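Local coordinates for protein RTX toxin (Vibrio vulnificus CMCP6, PDB 6A7H) that inactivates the small GTPases Ras and Rap1 as a specific endopeptidase belonging to an RTX toxin of a sepsis-causing pathogen, at residues 340-345 / 389-394; 199-204 / 360-365; 147-152 / 177-182. All coordinates share one frame; numbering follows the deposited sequence.

Interaction 1. Residues 340-345 / 389-394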
# COMPACT_ATOMS: atom_id res chain seq x y z
N HIS A 340 -8.37 -13.00 3.96
CA HIS A 340 -7.48 -13.93 3.27
C HIS A 340 -7.09 -13.50 1.86
O HIS A 340 -6.04 -13.91 1.34
CB HIS A 340 -8.14 -15.32 3.22
CG HIS A 340 -8.63 -15.81 4.54
ND1 HIS A 340 -9.78 -15.32 5.13
CD2 HIS A 340 -8.14 -16.75 5.40
CE1 HIS A 340 -9.98 -15.94 6.29
NE2 HIS A 340 -8.99 -16.80 6.47
N LEU A 341 -7.92 -12.68 1.23
CA LEU A 341 -7.69 -12.23 -0.13
C LEU A 341 -7.51 -10.70 -0.20
O LEU A 341 -8.14 -9.96 0.57
CB LEU A 341 -8.85 -12.66 -1.03
CG LEU A 341 -9.08 -14.17 -1.05
CD1 LEU A 341 -10.34 -14.53 -1.87
CD2 LEU A 341 -7.84 -14.90 -1.60
N ARG A 342 -6.66 -10.25 -1.11
CA ARG A 342 -6.38 -8.83 -1.31
C ARG A 342 -7.38 -8.18 -2.27
O ARG A 342 -7.63 -8.70 -3.35
CB ARG A 342 -4.95 -8.65 -1.84
CG ARG A 342 -3.90 -9.17 -0.88
CD ARG A 342 -2.50 -8.89 -1.37
NE ARG A 342 -1.64 -8.50 -0.25
CZ ARG A 342 -0.82 -9.34 0.36
NH1 ARG A 342 -0.74 -10.58 -0.06
NH2 ARG A 342 -0.08 -8.94 1.37
N SER A 343 -7.96 -7.06 -1.86
CA SER A 343 -9.03 -6.40 -2.61
C SER A 343 -8.66 -6.04 -4.06
O SER A 343 -9.42 -6.36 -4.98
CB SER A 343 -9.47 -5.12 -1.88
OG SER A 343 -10.62 -4.58 -2.50
N ASP A 344 -7.51 -5.40 -4.27
CA ASP A 344 -7.10 -4.99 -5.62
C ASP A 344 -6.93 -6.17 -6.57
O ASP A 344 -7.51 -6.20 -7.65
CB ASP A 344 -5.78 -4.19 -5.57
CG ASP A 344 -5.99 -2.76 -5.07
OD1 ASP A 344 -7.16 -2.34 -4.95
OD2 ASP A 344 -4.99 -2.05 -4.82
N LEU A 345 -6.13 -7.15 -6.17
CA LEU A 345 -5.88 -8.29 -7.04
C LEU A 345 -7.10 -9.20 -7.18
O LEU A 345 -7.35 -9.70 -8.27
CB LEU A 345 -4.69 -9.11 -6.52
CG LEU A 345 -4.31 -10.34 -7.38
CD1 LEU A 345 -3.63 -9.90 -8.68
CD2 LEU A 345 -3.45 -11.38 -6.63
N ALA A 389 -12.96 -9.35 -0.83
CA ALA A 389 -11.59 -9.46 -0.34
C ALA A 389 -11.27 -8.24 0.52
O ALA A 389 -11.59 -7.10 0.15
CB ALA A 389 -10.64 -9.56 -1.50
N LEU A 390 -10.67 -8.45 1.68
CA LEU A 390 -10.58 -7.36 2.64
C LEU A 390 -9.17 -6.85 2.91
O LEU A 390 -8.99 -5.84 3.59
CB LEU A 390 -11.23 -7.78 3.96
CG LEU A 390 -12.75 -7.93 3.91
CD1 LEU A 390 -13.31 -8.41 5.24
CD2 LEU A 390 -13.38 -6.60 3.51
N ASP A 391 -8.15 -7.54 2.41
CA ASP A 391 -6.78 -7.16 2.75
C ASP A 391 -6.22 -6.09 1.80
O ASP A 391 -6.64 -5.99 0.64
CB ASP A 391 -5.85 -8.40 2.73
CG ASP A 391 -4.58 -8.19 3.57
OD1 ASP A 391 -4.45 -7.11 4.21
OD2 ASP A 391 -3.73 -9.11 3.60
N ALA A 392 -5.27 -5.32 2.29
CA ALA A 392 -4.57 -4.34 1.47
C ALA A 392 -3.41 -4.98 0.71
O ALA A 392 -3.36 -6.21 0.56
CB ALA A 392 -4.09 -3.21 2.32
N ASN A 393 -2.47 -4.16 0.23
CA ASN A 393 -1.46 -4.63 -0.71
C ASN A 393 -0.07 -4.86 -0.11
O ASN A 393 0.87 -5.22 -0.83
CB ASN A 393 -1.34 -3.66 -1.88
CG ASN A 393 -2.65 -3.53 -2.66
OD1 ASN A 393 -3.44 -4.47 -2.74
ND2 ASN A 393 -2.88 -2.35 -3.25
N SER A 394 0.07 -4.68 1.19
CA SER A 394 1.40 -4.76 1.79
C SER A 394 1.62 -6.07 2.54
O SER A 394 0.75 -6.93 2.60
CB SER A 394 1.61 -3.58 2.73
OG SER A 394 0.64 -3.60 3.76
O HOH W 1 -12.77 -6.04 -1.84
O HOH W 2 -5.79 -4.45 -1.67
O HOH W 3 -3.67 -6.67 -4.64

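Interaction 2. Residues 199-204 / 360-365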
# COMPACT_ATOMS: atom_id res chain seq x y z
N GLN A 199 3.26 -13.55 -4.57
CA GLN A 199 3.29 -14.41 -3.42
C GLN A 199 1.94 -15.10 -3.19
O GLN A 199 1.89 -16.23 -2.74
CB GLN A 199 3.68 -13.59 -2.20
CG GLN A 199 4.15 -14.38 -1.02
CD GLN A 199 5.08 -13.53 -0.15
OE1 GLN A 199 4.66 -12.53 0.44
NE2 GLN A 199 6.36 -13.91 -0.10
N ASP A 200 0.86 -14.40 -3.51
CA ASP A 200 -0.49 -14.97 -3.40
C ASP A 200 -0.87 -15.98 -4.50
O ASP A 200 -2.00 -16.46 -4.53
CB ASP A 200 -1.52 -13.85 -3.40
CG ASP A 200 -1.45 -13.00 -2.15
OD1 ASP A 200 -0.82 -13.44 -1.15
OD2 ASP A 200 -2.04 -11.90 -2.17
N LEU A 201 0.05 -16.29 -5.41
CA LEU A 201 -0.25 -17.21 -6.49
C LEU A 201 0.67 -18.41 -6.44
O LEU A 201 0.56 -19.31 -7.26
CB LEU A 201 -0.15 -16.51 -7.86
CG LEU A 201 -1.21 -15.42 -8.05
CD1 LEU A 201 -0.91 -14.49 -9.23
CD2 LEU A 201 -2.54 -16.10 -8.23
N THR A 202 1.56 -18.45 -5.45
CA THR A 202 2.58 -19.49 -5.43
C THR A 202 2.05 -20.89 -5.06
O THR A 202 2.83 -21.83 -4.98
CB THR A 202 3.73 -19.12 -4.47
OG1 THR A 202 3.23 -18.97 -3.13
CG2 THR A 202 4.39 -17.84 -4.91
N GLY A 203 0.74 -21.03 -4.85
CA GLY A 203 0.15 -22.36 -4.75
C GLY A 203 0.28 -23.09 -6.08
O GLY A 203 0.24 -24.32 -6.14
N ALA A 204 0.42 -22.32 -7.15
CA ALA A 204 0.74 -22.88 -8.45
C ALA A 204 2.26 -22.98 -8.58
O ALA A 204 2.95 -21.97 -8.53
CB ALA A 204 0.17 -22.02 -9.58
N SER A 360 -11.91 -18.56 -12.93
CA SER A 360 -10.67 -18.40 -13.67
C SER A 360 -9.53 -19.21 -13.04
O SER A 360 -9.53 -19.49 -11.82
CB SER A 360 -10.29 -16.93 -13.75
OG SER A 360 -9.99 -16.43 -12.46
N SER A 361 -8.56 -19.58 -13.87
CA SER A 361 -7.29 -20.15 -13.41
C SER A 361 -6.67 -19.32 -12.30
O SER A 361 -6.21 -19.85 -11.28
CB SER A 361 -6.29 -20.26 -14.57
OG SER A 361 -6.75 -21.19 -15.52
N GLU A 362 -6.65 -18.01 -12.50
CA GLU A 362 -5.99 -17.13 -11.55
C GLU A 362 -6.67 -17.21 -10.18
O GLU A 362 -5.98 -17.30 -9.17
CB GLU A 362 -5.96 -15.69 -12.08
CG GLU A 362 -5.07 -14.77 -11.27
CD GLU A 362 -4.73 -13.45 -11.97
OE1 GLU A 362 -5.08 -13.26 -13.15
OE2 GLU A 362 -4.11 -12.60 -11.31
N LEU A 363 -8.00 -17.18 -10.14
CA LEU A 363 -8.70 -17.27 -8.86
C LEU A 363 -8.47 -18.65 -8.23
O LEU A 363 -8.24 -18.76 -7.03
CB LEU A 363 -10.21 -16.99 -9.01
CG LEU A 363 -11.04 -17.00 -7.71
CD1 LEU A 363 -10.47 -16.01 -6.70
CD2 LEU A 363 -12.53 -16.71 -7.95
N SER A 364 -8.52 -19.69 -9.06
CA SER A 364 -8.31 -21.05 -8.59
C SER A 364 -6.92 -21.17 -7.91
O SER A 364 -6.79 -21.82 -6.87
CB SER A 364 -8.46 -22.04 -9.76
OG SER A 364 -8.09 -23.37 -9.42
N ALA A 365 -5.92 -20.50 -8.46
CA ALA A 365 -4.57 -20.52 -7.90
C ALA A 365 -4.47 -19.75 -6.57
O ALA A 365 -3.78 -20.19 -5.65
CB ALA A 365 -3.58 -19.96 -8.90

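Interaction 3. Residues 147-152 / 177-182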
# COMPACT_ATOMS: atom_id res chain seq x y z
N LEU A 147 2.38 -2.67 -24.06
CA LEU A 147 1.82 -3.58 -23.07
C LEU A 147 0.36 -3.29 -22.77
O LEU A 147 -0.01 -2.16 -22.47
CB LEU A 147 2.61 -3.50 -21.77
CG LEU A 147 4.10 -3.16 -21.85
CD1 LEU A 147 4.60 -2.72 -20.50
CD2 LEU A 147 4.88 -4.36 -22.35
N GLY A 148 -0.48 -4.32 -22.80
CA GLY A 148 -1.88 -4.11 -22.45
C GLY A 148 -2.14 -3.91 -20.97
O GLY A 148 -3.24 -4.19 -20.49
N PHE A 149 -1.14 -3.44 -20.23
CA PHE A 149 -1.24 -3.38 -18.77
C PHE A 149 -0.25 -2.38 -18.18
O PHE A 149 0.67 -1.91 -18.87
CB PHE A 149 -1.02 -4.77 -18.16
CG PHE A 149 0.36 -5.36 -18.40
CD1 PHE A 149 1.41 -5.10 -17.53
CD2 PHE A 149 0.60 -6.19 -19.49
CE1 PHE A 149 2.67 -5.64 -17.74
CE2 PHE A 149 1.86 -6.73 -19.71
CZ PHE A 149 2.90 -6.45 -18.84
N ASP A 150 -0.44 -2.03 -16.91
CA ASP A 150 0.49 -1.17 -16.22
C ASP A 150 1.62 -1.98 -15.59
O ASP A 150 1.40 -2.77 -14.67
CB ASP A 150 -0.23 -0.35 -15.14
CG ASP A 150 -1.27 0.58 -15.72
OD1 ASP A 150 -1.02 1.16 -16.81
OD2 ASP A 150 -2.34 0.73 -15.10
N ALA A 151 2.83 -1.79 -16.11
CA ALA A 151 4.01 -2.44 -15.57
C ALA A 151 4.34 -1.86 -14.19
O ALA A 151 4.24 -0.64 -13.97
CB ALA A 151 5.18 -2.28 -16.51
N LYS A 152 4.71 -2.74 -13.26
CA LYS A 152 5.10 -2.32 -11.93
C LYS A 152 6.62 -2.41 -11.82
O LYS A 152 7.24 -1.64 -11.09
CB LYS A 152 4.42 -3.19 -10.86
CG LYS A 152 2.90 -2.99 -10.79
CD LYS A 152 2.27 -3.65 -9.57
CE LYS A 152 0.78 -3.89 -9.76
NZ LYS A 152 0.06 -2.68 -10.22
N LEU A 177 -0.27 -15.24 -14.73
CA LEU A 177 0.75 -14.23 -15.02
C LEU A 177 0.66 -13.64 -16.43
O LEU A 177 1.68 -13.33 -17.04
CB LEU A 177 2.15 -14.83 -14.81
CG LEU A 177 2.38 -15.46 -13.43
CD1 LEU A 177 3.79 -16.00 -13.31
CD2 LEU A 177 2.08 -14.46 -12.30
N SER A 178 -0.56 -13.48 -16.94
CA SER A 178 -0.70 -12.95 -18.30
C SER A 178 -0.16 -11.51 -18.42
O SER A 178 0.30 -11.12 -19.48
CB SER A 178 -2.16 -13.00 -18.75
OG SER A 178 -3.01 -12.41 -17.79
N LYS A 179 -0.21 -10.74 -17.34
CA LYS A 179 0.31 -9.38 -17.35
C LYS A 179 1.83 -9.35 -17.14
O LYS A 179 2.34 -8.77 -16.17
CB LYS A 179 -0.38 -8.54 -16.27
CG LYS A 179 -1.90 -8.46 -16.40
CD LYS A 179 -2.51 -7.57 -15.32
CE LYS A 179 -4.03 -7.75 -15.27
NZ LYS A 179 -4.71 -6.90 -14.24
N ALA A 180 2.54 -9.99 -18.07
CA ALA A 180 4.00 -9.99 -18.07
C ALA A 180 4.50 -10.19 -19.49
O ALA A 180 3.97 -11.00 -20.23
CB ALA A 180 4.55 -11.06 -17.16
N THR A 181 5.53 -9.44 -19.85
CA THR A 181 6.01 -9.40 -21.22
C THR A 181 7.55 -9.45 -21.25
O THR A 181 8.23 -8.75 -20.49
CB THR A 181 5.49 -8.14 -21.92
OG1 THR A 181 4.12 -8.35 -22.28
CG2 THR A 181 6.28 -7.82 -23.16
N LEU A 182 8.09 -10.31 -22.11
CA LEU A 182 9.53 -10.48 -22.19
C LEU A 182 10.10 -9.70 -23.35
O LEU A 182 9.49 -9.58 -24.41
CB LEU A 182 9.89 -11.95 -22.35
CG LEU A 182 9.54 -12.83 -21.16
CD1 LEU A 182 9.83 -14.28 -21.52
CD2 LEU A 182 10.33 -12.39 -19.94

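Interaction 1. Residues 340-345 / 389-394
Arg-342 and Asp-391 face each other as a parallel beta bridge, which carries the pairing of strands 333-338 and 386-391 past a corner in the chain. On one side of it Asp-391 N gives its proton to Leu-341 O at 3.0 Å; on the other Ser-343 N gives to Asp-391 O, also at 3.0 Å. The Ala-389 methyl packs against Leu-341, its CB 3.6 Å from Leu-341 CB, so this end is close and largely buried, with one water linking Ser-343 OG to Ala-389 O.

The side chain of Arg-342 extends the grip. CG stands anti to the carbonyl carbon, and a bend at chi3 turns NE onto Ala-392 O at 3.0 Å. That bond is bent, 132° at the hydrogen: the donor lies in the carbonyl plane, but the oxygen is tilted from the guanidinium plane. NH2 heads for Ser-394 O, at a modelled distance too short to trust in detail. The guanidinium and Asp-391 carboxylate planes are 20° apart, with OD2 over the face but offset toward its rim; OD2 is 4.3 Å from Arg-342 NH2, so only charge acts here. The stronger ion pairs are Asp-391 with Arg-410 and Arg-342 with Asp-200.

Beyond the bridge the contact becomes looser and wetter, for Asp-344 and Asn-393 are exposed. Asn-393 ND2 reaches Asp-344 OD2 at 2.6 Å from above the carboxylate plane, along an almost straight N-H line, 172°. Two waters tie Asn-393 OD1 to the amides of Asp-344 and Leu-345. A strand tip paired beside the N-cap of the following helix is characteristic of the C-terminal edge of a parallel alpha/beta sheet, here within a beta-alpha-beta connection.

Interaction 2. Residues 199-204 / 360-365
This is an apolar loop-on-helix contact, in which Leu-201 and Ala-204, from the link between helices 195-199 and 205-221, rest on the first turns of helix 361-369. No hydrogen bond crosses between the two segments. On the loop side Leu-201 does most of the touching, with a single methyl, and Ala-365 is its counterpart on the helix: CD2 of Leu-201 lies 3.8 Å from Glu-362 O and 4.1 Å from Ala-365 CB. Two torsions together, chi1 -65° with CG beside the backbone N and chi2 166°, put that methyl against the helix. The same CD2 meets the aliphatic CG of Glu-362 at 4.2 Å. Ala-204 CB closes on Ala-365 CB from the other end of the loop, at 4.3 Å, and Leu-176 packs on both alanines.

Within the segments, Ser-360 caps the helix, its OG accepting from Leu-363 N, while Ala-204 N bonds to Leu-201 O in the loop. Just past the segment, Thr-369 OG1 takes part in hydrogen bonds with both Gly-203 N and Ala-365 O and so stitches loop to helix. Two overlapping type I turns, Gln-199 to Thr-202 and Leu-201 to Ala-204, form a compact helix-to-helix connection laid against the N-capped start of another helix.

Interaction 3. Residues 147-152 / 177-182
The ring of Phe-149 lies with one face over the backbone carbonyl of Lys-179 as well as over its CB. The carbonyl carbon of Lys-179 stands 3.5 Å above the Phe-149 ring plane, and Lys-179 O comes within 3.5 Å of Phe-149 CE1 over the same face. While the carbonyl lies toward CE1 and CZ, Lys-179 CB has Phe-149 CG as its closest ring atom and makes a CH-pi contact: it is 4.1 Å from the centroid of the Phe-149 ring and only 17° off the ring normal. Ala-180 N approaches obliquely, 3.6 Å from Phe-149 CZ.

Two torsional features bring this about. Phe-149 CG sits between its own backbone N and carbonyl carbon (chi1 64°), which throws the ring across toward the strand. Lys-179 is the centre of an inverse gamma turn, closed by a weak bond from Ala-180 N to Ser-178 O, and this kink presents its backbone to the ring. The lysine chain then runs on extended, sliding past the phenylalanine in the opposite direction, so its ammonium takes no part.

The other face of the ring is backed by Leu-147 CB of its own segment, and the phenyl is thus sandwiched. At its edge, in plane, Thr-181 OG1 lies 3.8 Å from Phe-149 CE2. Leu-147 CD2 also reaches Thr-181 CG2 at 3.8 Å, a methyl-to-methyl touch. In the small antiparallel sheet strand 188-191 pairs with both 153-156 and 180-183; the contact packs the loop leading into 153-156 against the start of the other outer strand, 180-183. No hydrogen bond joins the segments, and the Phe-149 ring makes up most of the contact surface of 147-152, so cohesion probably rests mainly on dispersion and CH-pi contact.

Overall arrangement
The three contacts illustrate how bonding chemistry follows place in the fold. Interaction 1, at the end of the parallel sheet, is buried yet strongly polar, whereas interaction 2 is buried and apolar, and interaction 3, beside an outer strand of the antiparallel sheet, is a surface contact resting on an aromatic ring. Interactions 1 and 2 share neighbouring parts: helices 343-356 and 361-369 are successive, and a salt bridge from Arg-342 to Asp-200 ties one contact to the other. Interaction 3 reaches interaction 2 through Leu-177 against Leu-201, but does not touch interaction 1, their nearest atoms being about 6 Å apart. Interaction 2 is the one that touches both of the others.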